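Local coordinates for protein NK CELL activating receptor (Homo sapiens, PDB 1HKF) that acts as a cytotoxicity-activating receptor that may help activated natural killer cells lyse tumour cells, seen here as its extracellular immunoglobulin domain, at residues A[88-102]-A[110-122]. Numbering follows the deposited sequence.
Sequences MTDLREEDSGHYWCR and SVSKSVRFYLVVS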
ATOM      1  N   MET A  88       5.448  -3.137  -3.663  1.00 27.09           N
ATOM      2  CA  MET A  88       6.801  -2.599  -3.896  1.00 29.49           C
ATOM      3  C   MET A  88       7.243  -2.037  -2.509  1.00 28.35           C
ATOM      4  O   MET A  88       6.593  -1.144  -1.937  1.00 29.35           O
ATOM      5  CB  MET A  88       6.769  -1.424  -4.864  1.00 32.17           C
ATOM      6  CG  MET A  88       6.682  -1.772  -6.326  1.00 36.19           C
ATOM      7  SD  MET A  88       6.709  -0.230  -7.285  1.00 38.07           S
ATOM      8  CE  MET A  88       8.387  -0.143  -7.690  1.00 34.80           C
ATOM      9  N   THR A  89       8.285  -2.584  -1.943  1.00 27.43           N
ATOM     10  CA  THR A  89       8.669  -2.123  -0.610  1.00 28.41           C
ATOM     11  C   THR A  89       9.864  -1.216  -0.698  1.00 28.32           C
ATOM     12  O   THR A  89      10.576  -1.142  -1.764  1.00 27.28           O
ATOM     13  CB  THR A  89       9.025  -3.289   0.372  1.00 27.22           C
ATOM     14  OG1 THR A  89      10.150  -3.976  -0.119  1.00 28.43           O
ATOM     15  CG2 THR A  89       7.918  -4.283   0.498  1.00 25.99           C
ATOM     16  N   ASP A  90      10.027  -0.443   0.378  1.00 30.34           N
ATOM     17  CA  ASP A  90      11.163   0.448   0.457  1.00 31.65           C
ATOM     18  C   ASP A  90      11.279   1.404  -0.725  1.00 29.93           C
ATOM     19  O   ASP A  90      12.334   1.486  -1.370  1.00 28.94           O
ATOM     20  CB  ASP A  90      12.449  -0.383   0.530  1.00 35.59           C
ATOM     21  CG  ASP A  90      13.638   0.464   0.951  1.00 42.42           C
ATOM     22  OD1 ASP A  90      13.434   1.329   1.872  1.00 44.63           O
ATOM     23  OD2 ASP A  90      14.746   0.292   0.354  1.00 46.41           O
ATOM     24  N   LEU A  91      10.208   2.126  -1.031  1.00 30.70           N
ATOM     25  CA  LEU A  91      10.258   3.039  -2.178  1.00 30.83           C
ATOM     26  C   LEU A  91      11.407   4.049  -2.059  1.00 32.61           C
ATOM     27  O   LEU A  91      11.703   4.531  -0.964  1.00 30.84           O
ATOM     28  CB  LEU A  91       8.931   3.807  -2.336  1.00 28.29           C
ATOM     29  CG  LEU A  91       7.727   2.884  -2.622  1.00 27.71           C
ATOM     30  CD1 LEU A  91       6.362   3.595  -2.459  1.00 24.63           C
ATOM     31  CD2 LEU A  91       7.932   2.292  -4.025  1.00 26.66           C
ATOM     32  N   ARG A  92      12.030   4.316  -3.210  1.00 33.67           N
ATOM     33  CA  ARG A  92      13.080   5.299  -3.401  1.00 35.82           C
ATOM     34  C   ARG A  92      12.607   6.253  -4.505  1.00 35.99           C
ATOM     35  O   ARG A  92      11.794   5.885  -5.395  1.00 35.95           O
ATOM     36  CB  ARG A  92      14.394   4.660  -3.867  1.00 39.12           C
ATOM     37  CG  ARG A  92      15.094   3.965  -2.764  1.00 44.66           C
ATOM     38  CD  ARG A  92      14.574   2.551  -2.672  1.00 51.76           C
ATOM     39  NE  ARG A  92      15.214   1.746  -3.694  1.00 54.00           N
ATOM     40  CZ  ARG A  92      15.923   0.666  -3.417  1.00 54.87           C
ATOM     41  NH1 ARG A  92      16.054   0.277  -2.150  1.00 54.51           N
ATOM     42  NH2 ARG A  92      16.517   0.011  -4.404  1.00 55.64           N
ATOM     43  N   GLU A  93      13.158   7.456  -4.480  1.00 34.65           N
ATOM     44  CA  GLU A  93      12.842   8.495  -5.448  1.00 36.20           C
ATOM     45  C   GLU A  93      12.921   7.978  -6.894  1.00 35.85           C
ATOM     46  O   GLU A  93      12.069   8.330  -7.722  1.00 35.29           O
ATOM     47  CB  GLU A  93      13.811   9.664  -5.242  1.00 38.29           C
ATOM     48  CG  GLU A  93      13.591  10.898  -6.137  1.00 44.15           C
ATOM     49  CD  GLU A  93      14.774  11.899  -6.067  1.00 45.21           C
ATOM     50  OE1 GLU A  93      15.591  11.978  -7.046  1.00 46.66           O
ATOM     51  OE2 GLU A  93      14.877  12.581  -5.027  1.00 44.42           O
ATOM     52  N   GLU A  94      13.926   7.137  -7.160  1.00 35.23           N
ATOM     53  CA  GLU A  94      14.200   6.557  -8.454  1.00 35.98           C
ATOM     54  C   GLU A  94      13.154   5.580  -8.932  1.00 35.55           C
ATOM     55  O   GLU A  94      13.206   5.152 -10.088  1.00 35.10           O
ATOM     56  CB  GLU A  94      15.526   5.816  -8.457  1.00 39.44           C
ATOM     57  CG  GLU A  94      16.746   6.696  -8.384  1.00 44.88           C
ATOM     58  CD  GLU A  94      17.009   7.212  -6.978  1.00 47.48           C
ATOM     59  OE1 GLU A  94      16.337   6.725  -6.025  1.00 46.22           O
ATOM     60  OE2 GLU A  94      17.905   8.101  -6.843  1.00 50.20           O
ATOM     61  N   ASP A  95      12.238   5.195  -8.052  1.00 34.11           N
ATOM     62  CA  ASP A  95      11.188   4.299  -8.467  1.00 34.21           C
ATOM     63  C   ASP A  95      10.106   5.085  -9.202  1.00 33.20           C
ATOM     64  O   ASP A  95       9.203   4.499  -9.806  1.00 35.11           O
ATOM     65  CB  ASP A  95      10.544   3.591  -7.267  1.00 34.19           C
ATOM     66  CG  ASP A  95      11.489   2.621  -6.586  1.00 34.74           C
ATOM     67  OD1 ASP A  95      12.302   1.944  -7.292  1.00 34.40           O
ATOM     68  OD2 ASP A  95      11.386   2.536  -5.336  1.00 33.76           O
ATOM     69  N   SER A  96      10.186   6.396  -9.145  1.00 31.71           N
ATOM     70  CA  SER A  96       9.189   7.244  -9.763  1.00 32.02           C
ATOM     71  C   SER A  96       9.160   6.955 -11.236  1.00 31.75           C
ATOM     72  O   SER A  96      10.195   6.689 -11.845  1.00 29.58           O
ATOM     73  CB  SER A  96       9.511   8.731  -9.511  1.00 32.18           C
ATOM     74  OG  SER A  96       9.041   9.150  -8.221  1.00 33.59           O
ATOM     75  N   GLY A  97       7.976   7.002 -11.823  1.00 31.38           N
ATOM     76  CA  GLY A  97       7.904   6.705 -13.249  1.00 31.21           C
ATOM     77  C   GLY A  97       6.590   6.032 -13.628  1.00 30.37           C
ATOM     78  O   GLY A  97       5.654   5.946 -12.801  1.00 29.18           O
ATOM     79  N   HIS A  98       6.511   5.583 -14.885  1.00 29.95           N
ATOM     80  CA  HIS A  98       5.288   4.938 -15.405  1.00 28.33           C
ATOM     81  C   HIS A  98       5.440   3.442 -15.274  1.00 26.34           C
ATOM     82  O   HIS A  98       6.502   2.896 -15.543  1.00 23.07           O
ATOM     83  CB  HIS A  98       5.081   5.294 -16.889  1.00 30.42           C
ATOM     84  CG  HIS A  98       4.460   6.639 -17.102  1.00 31.12           C
ATOM     85  ND1 HIS A  98       5.174   7.726 -17.551  1.00 32.74           N
ATOM     86  CD2 HIS A  98       3.204   7.093 -16.856  1.00 33.85           C
ATOM     87  CE1 HIS A  98       4.392   8.794 -17.568  1.00 33.09           C
ATOM     88  NE2 HIS A  98       3.191   8.440 -17.148  1.00 33.92           N
ATOM     89  N   TYR A  99       4.359   2.792 -14.885  1.00 27.09           N
ATOM     90  CA  TYR A  99       4.330   1.344 -14.693  1.00 29.07           C
ATOM     91  C   TYR A  99       3.031   0.803 -15.275  1.00 29.89           C
ATOM     92  O   TYR A  99       2.058   1.538 -15.440  1.00 31.94           O
ATOM     93  CB  TYR A  99       4.298   0.996 -13.176  1.00 28.80           C
ATOM     94  CG  TYR A  99       5.579   1.277 -12.385  1.00 27.78           C
ATOM     95  CD1 TYR A  99       5.923   2.564 -11.994  1.00 26.50           C
ATOM     96  CD2 TYR A  99       6.450   0.251 -12.083  1.00 27.62           C
ATOM     97  CE1 TYR A  99       7.122   2.827 -11.318  1.00 28.51           C
ATOM     98  CE2 TYR A  99       7.670   0.482 -11.394  1.00 30.33           C
ATOM     99  CZ  TYR A  99       7.997   1.781 -11.018  1.00 31.07           C
ATOM    100  OH  TYR A  99       9.214   2.008 -10.362  1.00 31.90           O
ATOM    101  N   TRP A 100       3.001  -0.495 -15.518  1.00 29.83           N
ATOM    102  CA  TRP A 100       1.787  -1.168 -15.986  1.00 28.99           C
ATOM    103  C   TRP A 100       1.671  -2.490 -15.268  1.00 28.42           C
ATOM    104  O   TRP A 100       2.665  -3.179 -15.071  1.00 26.89           O
ATOM    105  CB  TRP A 100       1.864  -1.580 -17.460  1.00 30.56           C
ATOM    106  CG  TRP A 100       1.963  -0.505 -18.481  1.00 30.59           C
ATOM    107  CD1 TRP A 100       3.077   0.190 -18.824  1.00 31.50           C
ATOM    108  CD2 TRP A 100       0.924  -0.063 -19.335  1.00 29.46           C
ATOM    109  NE1 TRP A 100       2.793   1.042 -19.851  1.00 34.18           N
ATOM    110  CE2 TRP A 100       1.471   0.905 -20.185  1.00 31.83           C
ATOM    111  CE3 TRP A 100      -0.434  -0.399 -19.473  1.00 30.76           C
ATOM    112  CZ2 TRP A 100       0.711   1.555 -21.176  1.00 32.24           C
ATOM    113  CZ3 TRP A 100      -1.197   0.244 -20.457  1.00 29.53           C
ATOM    114  CH2 TRP A 100      -0.619   1.212 -21.292  1.00 31.55           C
ATOM    115  N   CYS A 101       0.463  -2.832 -14.868  1.00 29.03           N
ATOM    116  CA  CYS A 101       0.256  -4.163 -14.368  1.00 32.51           C
ATOM    117  C   CYS A 101      -0.342  -4.817 -15.676  1.00 32.33           C
ATOM    118  O   CYS A 101      -1.197  -4.228 -16.343  1.00 29.64           O
ATOM    119  CB  CYS A 101      -0.712  -4.182 -13.189  1.00 34.59           C
ATOM    120  SG  CYS A 101      -2.357  -3.691 -13.663  1.00 42.81           S
ATOM    121  N   ARG A 102       0.216  -5.957 -16.093  1.00 31.63           N
ATOM    122  CA  ARG A 102      -0.236  -6.643 -17.298  1.00 32.12           C
ATOM    123  C   ARG A 102      -0.679  -8.081 -17.032  1.00 33.00           C
ATOM    124  O   ARG A 102      -0.218  -8.719 -16.095  1.00 34.62           O
ATOM    125  CB  ARG A 102       0.856  -6.616 -18.344  1.00 32.08           C
ATOM    126  CG  ARG A 102       1.011  -5.273 -18.978  1.00 34.89           C
ATOM    127  CD  ARG A 102       2.208  -5.217 -19.901  1.00 38.58           C
ATOM    128  NE  ARG A 102       2.182  -3.964 -20.637  1.00 43.07           N
ATOM    129  CZ  ARG A 102       3.166  -3.538 -21.417  1.00 46.25           C
ATOM    130  NH1 ARG A 102       4.268  -4.267 -21.563  1.00 47.31           N
ATOM    131  NH2 ARG A 102       3.040  -2.380 -22.057  1.00 49.26           N
ATOM    132  N   SER A 110      -0.177 -12.766 -25.351  1.00 38.84           N
ATOM    133  CA  SER A 110      -0.677 -11.463 -25.741  1.00 38.07           C
ATOM    134  C   SER A 110      -1.322 -10.859 -24.497  1.00 38.33           C
ATOM    135  O   SER A 110      -1.786 -11.578 -23.609  1.00 38.84           O
ATOM    136  CB  SER A 110      -1.721 -11.596 -26.867  1.00 37.21           C
ATOM    137  OG  SER A 110      -2.903 -12.256 -26.419  1.00 38.67           O
ATOM    138  N   VAL A 111      -1.410  -9.539 -24.452  1.00 36.95           N
ATOM    139  CA  VAL A 111      -1.952  -8.884 -23.290  1.00 35.10           C
ATOM    140  C   VAL A 111      -3.432  -8.713 -23.372  1.00 35.53           C
ATOM    141  O   VAL A 111      -3.932  -8.048 -24.286  1.00 36.32           O
ATOM    142  CB  VAL A 111      -1.261  -7.519 -23.113  1.00 37.02           C
ATOM    143  CG1 VAL A 111      -1.861  -6.746 -21.917  1.00 35.91           C
ATOM    144  CG2 VAL A 111       0.244  -7.739 -22.932  1.00 34.96           C
ATOM    145  N   SER A 112      -4.154  -9.287 -22.413  1.00 35.68           N
ATOM    146  CA  SER A 112      -5.605  -9.185 -22.402  1.00 35.44           C
ATOM    147  C   SER A 112      -6.127  -8.027 -21.583  1.00 36.63           C
ATOM    148  O   SER A 112      -7.302  -7.642 -21.690  1.00 37.71           O
ATOM    149  CB  SER A 112      -6.209 -10.470 -21.867  1.00 37.35           C
ATOM    150  OG  SER A 112      -5.859 -10.698 -20.526  1.00 37.72           O
ATOM    151  N   LYS A 113      -5.283  -7.494 -20.709  1.00 36.61           N
ATOM    152  CA  LYS A 113      -5.664  -6.350 -19.896  1.00 35.71           C
ATOM    153  C   LYS A 113      -4.385  -5.746 -19.358  1.00 35.37           C
ATOM    154  O   LYS A 113      -3.406  -6.440 -19.065  1.00 34.63           O
ATOM    155  CB  LYS A 113      -6.602  -6.753 -18.771  1.00 36.44           C
ATOM    156  CG  LYS A 113      -7.060  -5.589 -17.815  1.00 36.76           C
ATOM    157  CD  LYS A 113      -8.522  -5.799 -17.444  1.00 40.02           C
ATOM    158  CE  LYS A 113      -8.922  -5.262 -16.068  1.00 43.82           C
ATOM    159  NZ  LYS A 113      -8.336  -3.932 -15.814  1.00 43.72           N
ATOM    160  N   SER A 114      -4.365  -4.427 -19.312  1.00 34.41           N
ATOM    161  CA  SER A 114      -3.210  -3.718 -18.820  1.00 34.17           C
ATOM    162  C   SER A 114      -3.689  -2.372 -18.303  1.00 35.62           C
ATOM    163  O   SER A 114      -4.621  -1.773 -18.874  1.00 36.41           O
ATOM    164  CB  SER A 114      -2.222  -3.543 -19.932  1.00 33.88           C
ATOM    165  OG  SER A 114      -2.790  -2.681 -20.873  1.00 37.06           O
ATOM    166  N   VAL A 115      -3.088  -1.907 -17.200  1.00 34.97           N
ATOM    167  CA  VAL A 115      -3.439  -0.621 -16.600  1.00 33.13           C
ATOM    168  C   VAL A 115      -2.131   0.129 -16.409  1.00 33.70           C
ATOM    169  O   VAL A 115      -1.148  -0.427 -15.914  1.00 33.45           O
ATOM    170  CB  VAL A 115      -4.166  -0.801 -15.248  1.00 33.77           C
ATOM    171  CG1 VAL A 115      -4.580   0.559 -14.676  1.00 32.23           C
ATOM    172  CG2 VAL A 115      -5.419  -1.669 -15.449  1.00 29.71           C
ATOM    173  N   ARG A 116      -2.114   1.386 -16.857  1.00 32.88           N
ATOM    174  CA  ARG A 116      -0.931   2.225 -16.750  1.00 31.82           C
ATOM    175  C   ARG A 116      -1.049   3.088 -15.486  1.00 30.91           C
ATOM    176  O   ARG A 116      -2.149   3.603 -15.160  1.00 28.97           O
ATOM    177  CB  ARG A 116      -0.816   3.148 -17.960  1.00 31.33           C
ATOM    178  CG  ARG A 116       0.554   3.734 -18.149  1.00 30.76           C
ATOM    179  CD  ARG A 116       0.542   4.893 -19.172  1.00 30.86           C
ATOM    180  NE  ARG A 116       1.905   5.163 -19.661  1.00 30.42           N
ATOM    181  CZ  ARG A 116       2.300   6.346 -20.126  1.00 31.00           C
ATOM    182  NH1 ARG A 116       1.432   7.354 -20.179  1.00 28.54           N
ATOM    183  NH2 ARG A 116       3.571   6.541 -20.483  1.00 29.58           N
ATOM    184  N   PHE A 117       0.084   3.240 -14.791  1.00 28.96           N
ATOM    185  CA  PHE A 117       0.121   4.028 -13.549  1.00 28.92           C
ATOM    186  C   PHE A 117       1.309   4.941 -13.612  1.00 27.86           C
ATOM    187  O   PHE A 117       2.281   4.626 -14.305  1.00 27.24           O
ATOM    188  CB  PHE A 117       0.307   3.134 -12.307  1.00 26.18           C
ATOM    189  CG  PHE A 117      -0.844   2.206 -12.042  1.00 28.72           C
ATOM    190  CD1 PHE A 117      -0.866   0.917 -12.593  1.00 26.89           C
ATOM    191  CD2 PHE A 117      -1.902   2.613 -11.265  1.00 26.34           C
ATOM    192  CE1 PHE A 117      -1.965   0.067 -12.350  1.00 26.85           C
ATOM    193  CE2 PHE A 117      -2.982   1.764 -11.034  1.00 29.27           C
ATOM    194  CZ  PHE A 117      -3.006   0.491 -11.582  1.00 25.84           C
ATOM    195  N   TYR A 118       1.206   6.073 -12.918  1.00 27.62           N
ATOM    196  CA  TYR A 118       2.353   6.986 -12.788  1.00 29.71           C
ATOM    197  C   TYR A 118       2.663   7.028 -11.257  1.00 28.50           C
ATOM    198  O   TYR A 118       1.800   7.457 -10.430  1.00 28.15           O
ATOM    199  CB  TYR A 118       2.053   8.407 -13.271  1.00 33.22           C
ATOM    200  CG  TYR A 118       3.342   9.214 -13.361  1.00 37.78           C
ATOM    201  CD1 TYR A 118       4.338   8.847 -14.243  1.00 42.01           C
ATOM    202  CD2 TYR A 118       3.587  10.290 -12.552  1.00 40.62           C
ATOM    203  CE1 TYR A 118       5.546   9.531 -14.306  1.00 44.98           C
ATOM    204  CE2 TYR A 118       4.811  11.000 -12.621  1.00 43.21           C
ATOM    205  CZ  TYR A 118       5.767  10.610 -13.489  1.00 43.68           C
ATOM    206  OH  TYR A 118       6.971  11.262 -13.581  1.00 46.13           O
ATOM    207  N   LEU A 119       3.829   6.499 -10.890  1.00 27.01           N
ATOM    208  CA  LEU A 119       4.262   6.481  -9.473  1.00 25.67           C
ATOM    209  C   LEU A 119       5.131   7.671  -9.216  1.00 25.42           C
ATOM    210  O   LEU A 119       6.132   7.894  -9.915  1.00 23.57           O
ATOM    211  CB  LEU A 119       5.129   5.264  -9.119  1.00 25.59           C
ATOM    212  CG  LEU A 119       5.645   5.148  -7.646  1.00 25.14           C
ATOM    213  CD1 LEU A 119       4.487   5.021  -6.675  1.00 24.86           C
ATOM    214  CD2 LEU A 119       6.499   3.915  -7.490  1.00 24.88           C
ATOM    215  N   VAL A 120       4.732   8.431  -8.209  1.00 25.82           N
ATOM    216  CA  VAL A 120       5.494   9.580  -7.791  1.00 28.65           C
ATOM    217  C   VAL A 120       5.994   9.323  -6.376  1.00 27.70           C
ATOM    218  O   VAL A 120       5.214   9.138  -5.441  1.00 25.54           O
ATOM    219  CB  VAL A 120       4.651  10.825  -7.818  1.00 29.90           C
ATOM    220  CG1 VAL A 120       5.523  12.024  -7.374  1.00 31.34           C
ATOM    221  CG2 VAL A 120       4.180  11.062  -9.276  1.00 32.40           C
ATOM    222  N   VAL A 121       7.309   9.183  -6.237  1.00 29.58           N
ATOM    223  CA  VAL A 121       7.837   8.978  -4.894  1.00 30.75           C
ATOM    224  C   VAL A 121       8.655  10.198  -4.493  1.00 32.66           C
ATOM    225  O   VAL A 121       9.580  10.566  -5.205  1.00 32.88           O
ATOM    226  CB  VAL A 121       8.754   7.726  -4.807  1.00 30.97           C
ATOM    227  CG1 VAL A 121       9.297   7.566  -3.332  1.00 28.31           C
ATOM    228  CG2 VAL A 121       7.972   6.460  -5.227  1.00 25.60           C
ATOM    229  N   SER A 122       8.297  10.876  -3.413  1.00 33.12           N
ATOM    230  CA  SER A 122       9.168  11.981  -2.985  1.00 35.71           C
ATOM    231  C   SER A 122       9.675  11.784  -1.518  1.00 34.92           C
ATOM    232  O   SER A 122       9.664  11.041  -0.998  1.00 36.13           O
ATOM    233  CB  SER A 122       8.464  13.329  -3.127  1.00 35.36           C
ATOM    234  OG  SER A 122       7.459  13.417  -2.161  1.00 39.92           O
ATOM    235  OXT SER A 122      10.216  12.809  -1.045  1.00 37.65           O
TER
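R116 crosses from strand 113-121 over W100 and H98 of strand 97-102. Its CB sits 3.6 Å from the centroid of the W100 six-membered ring, almost exactly on the ring normal, a CH-pi contact. CG stays on the same indole and lies 3.6 Å from W100 CE2. CD passes W100 CZ2 and begins to leave the ring. NE and CZ then reach the imidazole of H98. The chain is extended, with CG anti to the backbone N (chi1 -162°), which carries the guanidinium from one ring to the next. There it lies flat on H98, centres 3.6 Å apart and planes at 4°. NH2 lies over the centre of the imidazole, and NH1 is nearest NE2. E49 of strand 43-49 takes a salt bridge from R116 NE and a hydrogen bond from W100 NE1, so one carboxylate oxygen ties both side chains in place. The opposite face of H98 receives the edge of Y118, whose CD1 stands over the ring centre. The imidazole thus has a flat guanidinium on one face and the edge of a tilted phenol ring, planes at 51°, on the other.

The other side of the sheet faces the core. C101 SG, in its disulfide with C32, meets the edge of F117 at CE1, 4.0 Å away. L119 CB packs on Y99 CE1 at 3.8 Å. Y99 OH gives a hydrogen bond to D95 O, in the carbonyl plane and on a lone pair: the tyrosine corner. Six backbone bonds pair G97, Y99 and C101 with L119, F117 and V115. Just before strand 97-102, S96 OG takes a nearly straight hydrogen bond from V121 N, 2.6 Å away. This antiparallel F-G hairpin with its tyrosine corner and core cysteine is characteristic of immunoglobulin domains, here one of the V-set.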